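Local coordinates for protein uronate dehydrogenase (Agrobacterium tumefaciens, PDB 3RFX) that oxidises uronic acids such as galacturonate and glucuronate with NAD as the hydride acceptor, probably yielding the corresponding aldarolactones, at residues A[193-198]-A[220-225]; A[158-163]-A[200-205]; A[20-25]-A[181-186]; A[101-106]-A[152-157]. The protein carries 1 engineered substitution. One frame throughout, in Å; residues are numbered along the deposited sequence.

Contact 1: A[193-198]-A[220-225]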
# COMPACT_ATOMS: atom_id res chain seq x y z
N PHE A 193 19.55 8.14 -22.80
CA PHE A 193 20.52 9.20 -23.08
C PHE A 193 19.91 10.57 -23.40
O PHE A 193 20.55 11.60 -23.19
CB PHE A 193 21.53 8.78 -24.17
CG PHE A 193 22.52 7.75 -23.69
CD1 PHE A 193 23.38 8.04 -22.65
CD2 PHE A 193 22.58 6.50 -24.28
CE1 PHE A 193 24.29 7.10 -22.19
CE2 PHE A 193 23.49 5.56 -23.83
CZ PHE A 193 24.34 5.86 -22.79
N ARG A 194 18.67 10.59 -23.89
CA ARG A 194 18.02 11.86 -24.24
C ARG A 194 17.45 12.60 -23.03
O ARG A 194 17.22 13.81 -23.09
CB ARG A 194 16.91 11.64 -25.27
CG ARG A 194 15.57 11.27 -24.64
CD ARG A 194 14.52 10.83 -25.65
NE ARG A 194 13.33 10.32 -24.96
CZ ARG A 194 12.37 9.60 -25.53
NH1 ARG A 194 12.44 9.29 -26.82
NH2 ARG A 194 11.34 9.18 -24.81
N ALA A 195 17.19 11.88 -21.94
CA ALA A 195 16.52 12.49 -20.78
C ALA A 195 17.37 13.56 -20.09
O ALA A 195 18.51 13.32 -19.74
CB ALA A 195 16.13 11.41 -19.77
N PRO A 196 16.80 14.76 -19.89
CA PRO A 196 17.56 15.77 -19.14
C PRO A 196 17.95 15.23 -17.76
O PRO A 196 19.10 15.37 -17.35
CB PRO A 196 16.56 16.92 -19.00
CG PRO A 196 15.67 16.79 -20.20
CD PRO A 196 15.55 15.28 -20.45
N VAL A 197 17.00 14.59 -17.08
CA VAL A 197 17.24 14.03 -15.75
C VAL A 197 16.82 12.55 -15.72
O VAL A 197 15.72 12.20 -16.15
CB VAL A 197 16.46 14.80 -14.67
CG1 VAL A 197 16.66 14.17 -13.31
CG2 VAL A 197 16.88 16.28 -14.64
N LEU A 198 17.71 11.70 -15.23
CA LEU A 198 17.46 10.25 -15.23
C LEU A 198 17.33 9.71 -13.82
O LEU A 198 16.37 9.01 -13.50
CB LEU A 198 18.58 9.49 -15.96
CG LEU A 198 18.38 7.97 -15.93
CD1 LEU A 198 17.25 7.62 -16.88
CD2 LEU A 198 19.65 7.22 -16.31
N GLY A 220 7.36 6.33 -16.10
CA GLY A 220 6.60 7.11 -17.07
C GLY A 220 7.30 8.39 -17.51
O GLY A 220 7.26 8.75 -18.68
N PHE A 221 7.95 9.07 -16.57
CA PHE A 221 8.62 10.34 -16.88
C PHE A 221 9.60 10.24 -18.07
O PHE A 221 9.88 11.22 -18.75
CB PHE A 221 9.36 10.88 -15.64
CG PHE A 221 10.66 10.17 -15.35
CD1 PHE A 221 11.85 10.65 -15.86
CD2 PHE A 221 10.68 9.02 -14.57
CE1 PHE A 221 13.05 10.00 -15.61
CE2 PHE A 221 11.87 8.37 -14.31
CZ PHE A 221 13.06 8.86 -14.84
N LEU A 222 10.13 9.04 -18.31
CA LEU A 222 11.15 8.85 -19.34
C LEU A 222 10.56 8.88 -20.76
O LEU A 222 11.26 9.15 -21.74
CB LEU A 222 11.90 7.53 -19.10
CG LEU A 222 13.19 7.30 -19.90
CD1 LEU A 222 14.26 8.31 -19.47
CD2 LEU A 222 13.69 5.86 -19.74
N GLY A 223 9.27 8.59 -20.86
CA GLY A 223 8.56 8.64 -22.13
C GLY A 223 8.89 7.48 -23.06
O GLY A 223 8.67 7.57 -24.27
N TRP A 224 9.41 6.39 -22.51
CA TRP A 224 9.72 5.20 -23.30
C TRP A 224 8.61 4.17 -23.19
O TRP A 224 8.30 3.69 -22.10
CB TRP A 224 11.05 4.58 -22.86
CG TRP A 224 11.32 3.23 -23.49
CD1 TRP A 224 11.66 2.99 -24.80
CD2 TRP A 224 11.25 1.95 -22.85
NE1 TRP A 224 11.80 1.63 -25.00
CE2 TRP A 224 11.56 0.98 -23.82
CE3 TRP A 224 10.95 1.53 -21.55
CZ2 TRP A 224 11.59 -0.39 -23.54
CZ3 TRP A 224 10.97 0.17 -21.26
CH2 TRP A 224 11.29 -0.77 -22.25
N LYS A 225 8.02 3.84 -24.33
CA LYS A 225 7.01 2.78 -24.42
C LYS A 225 7.47 1.74 -25.45
O LYS A 225 7.57 2.04 -26.64
CB LYS A 225 5.67 3.35 -24.89
CG LYS A 225 5.05 4.38 -23.96
CD LYS A 225 4.37 3.74 -22.75
CE LYS A 225 3.70 4.81 -21.89
NZ LYS A 225 2.70 4.26 -20.94
O HOH W 1 13.51 10.53 -22.30

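Contact 2: A[158-163]-A[200-205]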
# COMPACT_ATOMS: atom_id res chain seq x y z
N THR A 158 22.53 6.29 -13.70
CA THR A 158 22.58 4.94 -14.29
C THR A 158 21.16 4.44 -14.49
O THR A 158 20.32 4.59 -13.60
CB THR A 158 23.28 3.95 -13.32
OG1 THR A 158 24.62 4.38 -13.01
CG2 THR A 158 23.31 2.52 -13.91
N ALA A 159 20.88 3.86 -15.65
CA ALA A 159 19.64 3.10 -15.83
C ALA A 159 19.94 1.65 -15.49
O ALA A 159 20.79 1.03 -16.12
CB ALA A 159 19.14 3.21 -17.27
N LEU A 160 19.26 1.10 -14.48
CA LEU A 160 19.47 -0.29 -14.07
C LEU A 160 18.51 -1.19 -14.83
O LEU A 160 17.38 -1.42 -14.41
CB LEU A 160 19.26 -0.44 -12.57
CG LEU A 160 20.09 0.50 -11.69
CD1 LEU A 160 19.65 0.39 -10.24
CD2 LEU A 160 21.58 0.19 -11.84
N VAL A 161 18.97 -1.70 -15.97
CA VAL A 161 18.07 -2.42 -16.87
C VAL A 161 18.09 -3.91 -16.56
O VAL A 161 19.07 -4.60 -16.85
CB VAL A 161 18.41 -2.16 -18.34
CG1 VAL A 161 17.32 -2.73 -19.25
CG2 VAL A 161 18.57 -0.66 -18.59
N ARG A 162 17.01 -4.40 -15.96
CA ARG A 162 16.87 -5.81 -15.65
C ARG A 162 16.42 -6.55 -16.90
O ARG A 162 15.23 -6.71 -17.15
CB ARG A 162 15.89 -6.01 -14.50
CG ARG A 162 16.45 -5.46 -13.19
CD ARG A 162 15.48 -5.63 -12.02
NE ARG A 162 16.08 -5.17 -10.77
CZ ARG A 162 15.41 -5.03 -9.63
NH1 ARG A 162 14.10 -5.31 -9.58
NH2 ARG A 162 16.04 -4.62 -8.55
N ILE A 163 17.40 -6.95 -17.70
CA ILE A 163 17.10 -7.59 -18.99
C ILE A 163 16.33 -8.91 -18.82
O ILE A 163 16.70 -9.74 -17.98
CB ILE A 163 18.39 -7.83 -19.79
CG1 ILE A 163 19.07 -6.48 -20.08
CG2 ILE A 163 18.11 -8.55 -21.11
CD1 ILE A 163 20.47 -6.61 -20.66
N CYS A 200 18.64 7.15 -10.86
CA CYS A 200 19.17 5.79 -10.88
C CYS A 200 18.02 4.77 -10.89
O CYS A 200 17.92 3.95 -9.98
CB CYS A 200 20.07 5.56 -9.67
SG CYS A 200 21.11 4.04 -9.72
N PRO A 201 17.16 4.83 -11.90
CA PRO A 201 15.94 4.01 -11.87
C PRO A 201 16.16 2.53 -12.23
O PRO A 201 17.02 2.22 -13.05
CB PRO A 201 15.08 4.66 -12.95
CG PRO A 201 16.08 5.15 -13.96
CD PRO A 201 17.22 5.68 -13.11
N VAL A 202 15.39 1.65 -11.60
CA VAL A 202 15.23 0.28 -12.07
C VAL A 202 14.32 0.28 -13.28
O VAL A 202 13.24 0.88 -13.26
CB VAL A 202 14.61 -0.62 -10.97
CG1 VAL A 202 14.24 -2.00 -11.54
CG2 VAL A 202 15.55 -0.75 -9.77
N VAL A 203 14.76 -0.37 -14.35
CA VAL A 203 13.97 -0.48 -15.57
C VAL A 203 13.79 -1.96 -15.87
O VAL A 203 14.76 -2.70 -15.92
CB VAL A 203 14.71 0.15 -16.77
CG1 VAL A 203 13.88 0.02 -18.04
CG2 VAL A 203 15.08 1.62 -16.47
N TRP A 204 12.54 -2.40 -16.06
CA TRP A 204 12.32 -3.79 -16.43
C TRP A 204 12.57 -3.93 -17.92
O TRP A 204 11.90 -3.29 -18.73
CB TRP A 204 10.90 -4.22 -16.08
CG TRP A 204 10.63 -4.23 -14.60
CD1 TRP A 204 9.89 -3.33 -13.90
CD2 TRP A 204 11.09 -5.20 -13.65
NE1 TRP A 204 9.86 -3.68 -12.56
CE2 TRP A 204 10.59 -4.83 -12.39
CE3 TRP A 204 11.88 -6.36 -13.76
CZ2 TRP A 204 10.84 -5.57 -11.23
CZ3 TRP A 204 12.14 -7.09 -12.60
CH2 TRP A 204 11.61 -6.69 -11.36
N GLY A 205 13.54 -4.76 -18.28
CA GLY A 205 13.92 -4.90 -19.68
C GLY A 205 13.08 -5.94 -20.40
O GLY A 205 13.51 -7.08 -20.53

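Contact 3: A[20-25]-A[181-186]. With PO4 (phosphate ion), chain F.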
# COMPACT_ATOMS: atom_id res chain seq x y z
N ARG A 20 26.79 -2.81 -31.41
CA ARG A 20 27.84 -2.24 -32.25
C ARG A 20 27.27 -1.71 -33.56
O ARG A 20 27.68 -0.65 -34.05
CB ARG A 20 28.96 -3.26 -32.50
CG ARG A 20 30.07 -2.74 -33.42
CD ARG A 20 31.22 -3.74 -33.50
NE ARG A 20 32.31 -3.25 -34.33
CZ ARG A 20 33.52 -3.80 -34.37
NH1 ARG A 20 33.80 -4.86 -33.62
NH2 ARG A 20 34.46 -3.29 -35.16
N GLU A 21 26.31 -2.43 -34.13
CA GLU A 21 25.64 -1.96 -35.34
C GLU A 21 24.51 -0.96 -35.05
O GLU A 21 24.44 0.10 -35.67
CB GLU A 21 25.08 -3.14 -36.14
CG GLU A 21 23.92 -2.75 -37.04
CD GLU A 21 23.16 -3.94 -37.59
OE1 GLU A 21 23.73 -5.05 -37.62
OE2 GLU A 21 21.98 -3.77 -37.98
N ARG A 22 23.64 -1.30 -34.10
CA ARG A 22 22.41 -0.53 -33.89
C ARG A 22 22.62 0.84 -33.24
O ARG A 22 21.84 1.77 -33.48
CB ARG A 22 21.40 -1.34 -33.07
CG ARG A 22 20.85 -2.58 -33.78
CD ARG A 22 20.03 -2.20 -35.01
NE ARG A 22 18.90 -1.33 -34.69
CZ ARG A 22 17.71 -1.76 -34.29
NH1 ARG A 22 17.48 -3.06 -34.15
NH2 ARG A 22 16.74 -0.89 -34.02
N LEU A 23 23.65 0.97 -32.41
CA LEU A 23 23.89 2.24 -31.69
C LEU A 23 24.84 3.19 -32.42
O LEU A 23 25.12 4.28 -31.93
CB LEU A 23 24.42 1.98 -30.27
CG LEU A 23 23.52 1.10 -29.38
CD1 LEU A 23 24.11 1.01 -27.99
CD2 LEU A 23 22.11 1.65 -29.36
N ALA A 24 25.33 2.77 -33.58
CA ALA A 24 26.24 3.59 -34.37
C ALA A 24 25.72 5.02 -34.61
O ALA A 24 26.48 5.98 -34.47
CB ALA A 24 26.57 2.90 -35.70
N PRO A 25 24.44 5.17 -34.97
CA PRO A 25 23.88 6.50 -35.23
C PRO A 25 23.82 7.42 -34.01
O PRO A 25 23.53 8.60 -34.16
CB PRO A 25 22.45 6.19 -35.70
CG PRO A 25 22.51 4.79 -36.20
CD PRO A 25 23.48 4.10 -35.30
N SER A 181 12.83 -7.18 -27.27
CA SER A 181 13.29 -7.14 -28.66
C SER A 181 14.50 -6.22 -28.83
O SER A 181 14.72 -5.32 -28.02
CB SER A 181 12.17 -6.67 -29.59
OG SER A 181 11.91 -5.28 -29.40
N HIS A 182 15.28 -6.46 -29.88
CA HIS A 182 16.39 -5.56 -30.18
C HIS A 182 15.90 -4.13 -30.36
O HIS A 182 16.47 -3.19 -29.78
CB HIS A 182 17.14 -6.02 -31.44
CG HIS A 182 17.87 -7.31 -31.25
ND1 HIS A 182 18.28 -8.09 -32.31
CD2 HIS A 182 18.24 -7.97 -30.13
CE1 HIS A 182 18.89 -9.16 -31.85
NE2 HIS A 182 18.88 -9.12 -30.54
N ASP A 183 14.83 -3.95 -31.13
CA ASP A 183 14.26 -2.62 -31.36
C ASP A 183 13.90 -1.92 -30.05
O ASP A 183 14.15 -0.71 -29.91
CB ASP A 183 13.01 -2.69 -32.23
CG ASP A 183 13.32 -2.83 -33.71
OD1 ASP A 183 14.51 -2.75 -34.10
OD2 ASP A 183 12.36 -3.00 -34.49
N ASP A 184 13.29 -2.64 -29.12
CA ASP A 184 12.86 -2.02 -27.86
C ASP A 184 14.02 -1.71 -26.93
O ASP A 184 13.98 -0.73 -26.18
CB ASP A 184 11.78 -2.87 -27.16
CG ASP A 184 10.43 -2.78 -27.84
OD1 ASP A 184 10.15 -1.77 -28.51
OD2 ASP A 184 9.62 -3.72 -27.71
N PHE A 185 15.08 -2.52 -26.96
CA PHE A 185 16.25 -2.22 -26.14
C PHE A 185 16.96 -1.00 -26.73
O PHE A 185 17.39 -0.10 -26.00
CB PHE A 185 17.18 -3.43 -26.04
CG PHE A 185 18.20 -3.34 -24.94
CD1 PHE A 185 18.24 -2.24 -24.09
CD2 PHE A 185 19.12 -4.36 -24.75
CE1 PHE A 185 19.18 -2.15 -23.09
CE2 PHE A 185 20.06 -4.28 -23.74
CZ PHE A 185 20.09 -3.17 -22.90
N VAL A 186 17.05 -0.94 -28.05
CA VAL A 186 17.65 0.22 -28.71
C VAL A 186 16.88 1.50 -28.37
O VAL A 186 17.49 2.51 -28.01
CB VAL A 186 17.74 0.03 -30.23
CG1 VAL A 186 18.17 1.34 -30.90
CG2 VAL A 186 18.74 -1.09 -30.53
P PO4 F . 18.77 -6.81 -35.62
O1 PO4 F . 17.67 -7.45 -34.80
O2 PO4 F . 18.18 -6.28 -36.90
O3 PO4 F . 19.37 -5.66 -34.84
O4 PO4 F . 19.84 -7.83 -35.92

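Contact 4: A[101-106]-A[152-157]. With PO4 (phosphate ion), chain E.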
# COMPACT_ATOMS: atom_id res chain seq x y z
N HIS A 101 36.19 10.67 -14.91
CA HIS A 101 36.10 11.21 -16.26
C HIS A 101 34.74 11.83 -16.62
O HIS A 101 34.23 11.60 -17.72
CB HIS A 101 36.53 10.17 -17.30
CG HIS A 101 37.96 9.76 -17.17
ND1 HIS A 101 39.00 10.52 -17.68
CD2 HIS A 101 38.54 8.71 -16.55
CE1 HIS A 101 40.15 9.94 -17.39
NE2 HIS A 101 39.90 8.84 -16.71
N GLY A 102 34.17 12.61 -15.72
CA GLY A 102 33.00 13.41 -16.05
C GLY A 102 31.66 12.73 -15.82
O GLY A 102 30.62 13.28 -16.19
N GLN A 103 31.69 11.56 -15.19
CA GLN A 103 30.48 10.79 -14.88
C GLN A 103 29.55 10.64 -16.08
O GLN A 103 28.38 11.00 -16.02
CB GLN A 103 29.74 11.40 -13.67
CG GLN A 103 30.61 11.37 -12.43
CD GLN A 103 29.98 11.94 -11.18
OE1 GLN A 103 30.60 11.95 -10.12
NE2 GLN A 103 28.74 12.42 -11.29
N PRO A 104 30.08 10.08 -17.18
CA PRO A 104 29.23 9.80 -18.34
C PRO A 104 28.06 8.91 -17.89
O PRO A 104 28.27 8.00 -17.07
CB PRO A 104 30.16 9.02 -19.27
CG PRO A 104 31.17 8.41 -18.35
CD PRO A 104 31.42 9.48 -17.33
N ARG A 105 26.87 9.19 -18.39
CA ARG A 105 25.68 8.42 -18.03
C ARG A 105 25.85 6.95 -18.44
O ARG A 105 26.40 6.66 -19.51
CB ARG A 105 24.46 9.02 -18.74
CG ARG A 105 23.13 8.39 -18.38
CD ARG A 105 21.99 9.23 -18.92
NE ARG A 105 21.84 10.49 -18.18
CZ ARG A 105 20.93 11.42 -18.47
NH1 ARG A 105 20.10 11.23 -19.48
NH2 ARG A 105 20.85 12.54 -17.75
N ILE A 106 25.38 6.04 -17.59
CA ILE A 106 25.56 4.60 -17.80
C ILE A 106 24.24 3.86 -18.00
O ILE A 106 23.28 4.06 -17.24
CB ILE A 106 26.29 3.97 -16.61
CG1 ILE A 106 27.70 4.57 -16.48
CG2 ILE A 106 26.35 2.43 -16.73
CD1 ILE A 106 28.34 4.29 -15.15
N ASP A 152 23.63 8.50 -5.16
CA ASP A 152 23.37 9.30 -3.95
C ASP A 152 24.59 10.10 -3.50
O ASP A 152 24.46 11.20 -2.97
CB ASP A 152 22.89 8.43 -2.79
CG ASP A 152 21.44 8.03 -2.92
OD1 ASP A 152 20.62 8.86 -3.39
OD2 ASP A 152 21.11 6.88 -2.53
N LYS A 153 25.78 9.55 -3.70
CA LYS A 153 27.00 10.18 -3.18
C LYS A 153 27.60 11.22 -4.13
O LYS A 153 28.09 12.26 -3.68
CB LYS A 153 28.04 9.12 -2.79
CG LYS A 153 29.28 9.66 -2.06
CD LYS A 153 30.19 8.51 -1.57
CE LYS A 153 29.57 7.71 -0.43
NZ LYS A 153 29.47 8.43 0.87
N PHE A 154 27.54 10.95 -5.43
CA PHE A 154 28.24 11.75 -6.43
C PHE A 154 27.34 12.26 -7.55
O PHE A 154 27.75 13.10 -8.36
CB PHE A 154 29.38 10.94 -7.06
CG PHE A 154 30.39 10.45 -6.08
CD1 PHE A 154 31.25 11.35 -5.44
CD2 PHE A 154 30.49 9.10 -5.78
CE1 PHE A 154 32.18 10.89 -4.54
CE2 PHE A 154 31.42 8.64 -4.88
CZ PHE A 154 32.27 9.54 -4.25
N GLY A 155 26.12 11.74 -7.63
CA GLY A 155 25.20 12.15 -8.68
C GLY A 155 25.38 11.41 -10.00
O GLY A 155 24.77 11.77 -11.01
N GLN A 156 26.21 10.37 -10.00
CA GLN A 156 26.37 9.54 -11.20
C GLN A 156 25.01 8.91 -11.56
O GLN A 156 24.38 8.28 -10.72
CB GLN A 156 27.40 8.44 -10.91
CG GLN A 156 27.47 7.33 -11.98
CD GLN A 156 28.09 7.79 -13.28
OE1 GLN A 156 29.24 8.23 -13.30
NE2 GLN A 156 27.33 7.70 -14.38
N GLU A 157 24.57 9.08 -12.81
CA GLU A 157 23.28 8.55 -13.23
C GLU A 157 23.41 7.23 -14.01
O GLU A 157 24.29 7.09 -14.87
CB GLU A 157 22.52 9.57 -14.08
CG GLU A 157 22.20 10.87 -13.33
CD GLU A 157 21.38 11.84 -14.17
OE1 GLU A 157 21.93 12.41 -15.13
OE2 GLU A 157 20.18 12.00 -13.88
P PO4 E . 38.11 13.74 -19.01
O1 PO4 E . 38.78 13.15 -17.79
O2 PO4 E . 36.86 14.48 -18.58
O3 PO4 E . 39.06 14.73 -19.65
O4 PO4 E . 37.76 12.64 -19.99
O HOH W 2 25.92 10.88 -14.72
O HOH W 3 26.61 13.06 -13.22
O HOH W 4 24.00 11.81 -16.55

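Contact 1: A[193-198]-A[220-225]
Leu222 drives its CD1 methyl against the turn that follows helix 182-194, touching Ala195 CB at 3.6 Å and Leu198 CD1 at 4.0 Å. Its CG stands anti to the backbone N (chi1 -168°), which sends the branch toward the other segment, where CD1 touches both; Ala191 of the same helix also packs on Leu222. Ala195 is the residue where the chain leaves helical geometry, and this leucine packs where the helix gives way to the loop leading to strand 202-205. Arg194 works on the polar side of the same residue. Its chain runs extended from CG to NE, and NH2 gives a hydrogen bond to Leu222 O of 3.1 Å, in the carbonyl plane and on a lone pair, with an N-H...O angle of 159°. A second bond, from NH2 to Gly223 O, is weak at 3.2 Å. One water links Arg194 NE to Leu222 O, so that carbonyl is approached by both NH2 and the water. Phe221 turns its ring edge to Val197 O, with CE1 3.5 Å away; CZ lies 3.6 Å from Leu198 O. Glu231 of the second subunit forms a long, weak ion pair with Arg194. The contact thus joins an apolar methyl cluster to a guanidinium bound to backbone carbonyls, with charge from Arg194 met here by neutral acceptors rather than by a carboxylate of either segment.

Contact 2: A[158-163]-A[200-205]
Leu160 and Val202 face each other as a parallel beta pair at the edge of the Rossmann-fold sheet, where strand 202-205 is the outermost strand within the chain and runs beside strand 158-163. Helix 182-194 lies in the connection between them, and its Leu188 packs on Val161 and Val203. Four backbone bonds join the strands: Leu160 N to Pro201 O, Val203 N to Leu160 O, Arg162 N to Val203 O and Gly205 N to Arg162 O. Before the regular pairing starts, Cys200 CA makes a CA-H...O contact of 3.2 Å with Thr158 O.

On the face that carries Leu160, Val202 and Trp204, Arg162 spans its neighbours. CG stands anti to the carbonyl carbon (chi1 -68°), and the chain then runs extended to NE, side by side with Trp204. CB lies 3.8 Å from Val203 O and 4.1 Å from Trp204 CE3. CD makes an off-centre CH-pi contact, 4.2 Å from the centroid of the Trp204 six-membered ring, and also touches Val202 CG1 at 3.9 Å. NE and CZ pass Val202 CG1, which sits over one face of the guanidinium, toward its rim. NH2 forms a salt bridge with Glu144 of helix 135-154, fixing the far end of this buried cation. Guanidinium and indole planes stand 72° apart, and NH1 ends 3.4 Å from Trp204 CH2, which lies at the guanidinium edge.

Contact 3: A[20-25]-A[181-186]
Arg22, in the last turn of helix 14-22, reaches across to Asp183 and Val186 in the first turns of helix 182-194. Its chain bends at chi2 and chi3 (-64° and -59°), folding the guanidinium back over the Val186 methyl instead of stretching out. CB touches Val186 CG2 at 3.7 Å, and the same methyl lies over the centre of one guanidinium face, 3.9 Å above its plane. NH1 and NH2 both bond to Asp183 OD1, at 3.0 Å and 2.9 Å, in an end-on salt bridge to one oxygen. The guanidinium and carboxylate planes are 85° apart: NH1 meets OD1 nearly along its C-O axis, whereas NH2 comes from the anti side and out of the carboxylate plane. NH1 also donates to O3 of a phosphate ion, probably from the crystallisation liquor, whose O1 accepts from His182 ND1 at 2.6 Å in the plane of the imidazole. Next in sequence, Leu23 extends CD2 to Val186 CG1 at 4.2 Å; Met19 of helix 14-22 packs on Val186 as well. Ser181 begins the second helix as its N-cap, OG accepting from Asp184 N. Two helices of the Rossmann domain, far apart in sequence, are joined here. A carboxylate oxygen and a phosphate at its edge and an apolar methyl over one face restrict how the Arg22 guanidinium can turn; NH1 is shared between two anions, though the phosphate share probably reflects the crystal conditions.

Contact 4: A[101-106]-A[152-157]
Gln103 and Gln156 slide past each other in opposite directions where the chain enters strand 105-111 beside the end of helix 135-154, and each amide serves the backbone opposite. Hydrogen bonds dominate. Gln103, extended beyond CG, carries NE2 to Phe154 O at 3.2 Å; Phe154 O lies in the Gln103 amide plane, while NE2 stands above the carbonyl plane of Phe154. Gln156 bends at chi2 (71°) and turns NE2 back to Pro104 O at 2.9 Å; the same nitrogen donates to Glu157 O, which also accepts from Ile106 N at 3.1 Å. One amide nitrogen therefore bridges carbonyls from both segments.

A single salt bridge adds charge: Arg105 NH2 meets Glu157 OE1 at 2.8 Å from above the carboxylate plane, with the two flat groups 83° apart. Arg105 NH1 has its strongest partner in Ala195 O, while Glu157 OE2 takes the backbone N of Leu198 and Gly199, so the pair also holds the loop beyond helix 182-194.

Three waters complete the polar seam, joining Gln103 O to Glu157 N, Gln103 NE2 to Gly155 O, and Arg105 NE to Glu157 OE1. Carbon-to-amide contacts accompany them: Ile106 CD1 lies 3.6 Å from Gln156 NE2, and Gln103 CB is 3.2 Å from Gln156 OE1. Tyr95 of helix 80-100 packs on both Ile106 and Gln156.

Neutral amides, backbone and water thus carry most of this junction; the one ion pair, its carboxylate also receiving backbone N-H groups, is probably stabilised in its charged form.

How the contacts relate
From the N terminus, contact 3 opens first at 20-25 and closes at 181-186, joining the early helix 14-22 to helix 182-194. Contact 4 opens and closes within that span, linking the entry of strand 105-111 to the end of helix 135-154. Contact 2 starts at 158-163, before contact 3 closes, and ends at 200-205, so the two cross. Contact 1 opens at 193-198, inside contact 2's loop, and closes after it at 220-225, crossing it too. Contacts 2 and 4 meet in neighbouring sheet strands through Ala159 N and Ile106 O, while Arg105 and Glu157 of contact 4 reach contact 1's loop. Helix 182-194 serves contacts 1 and 3.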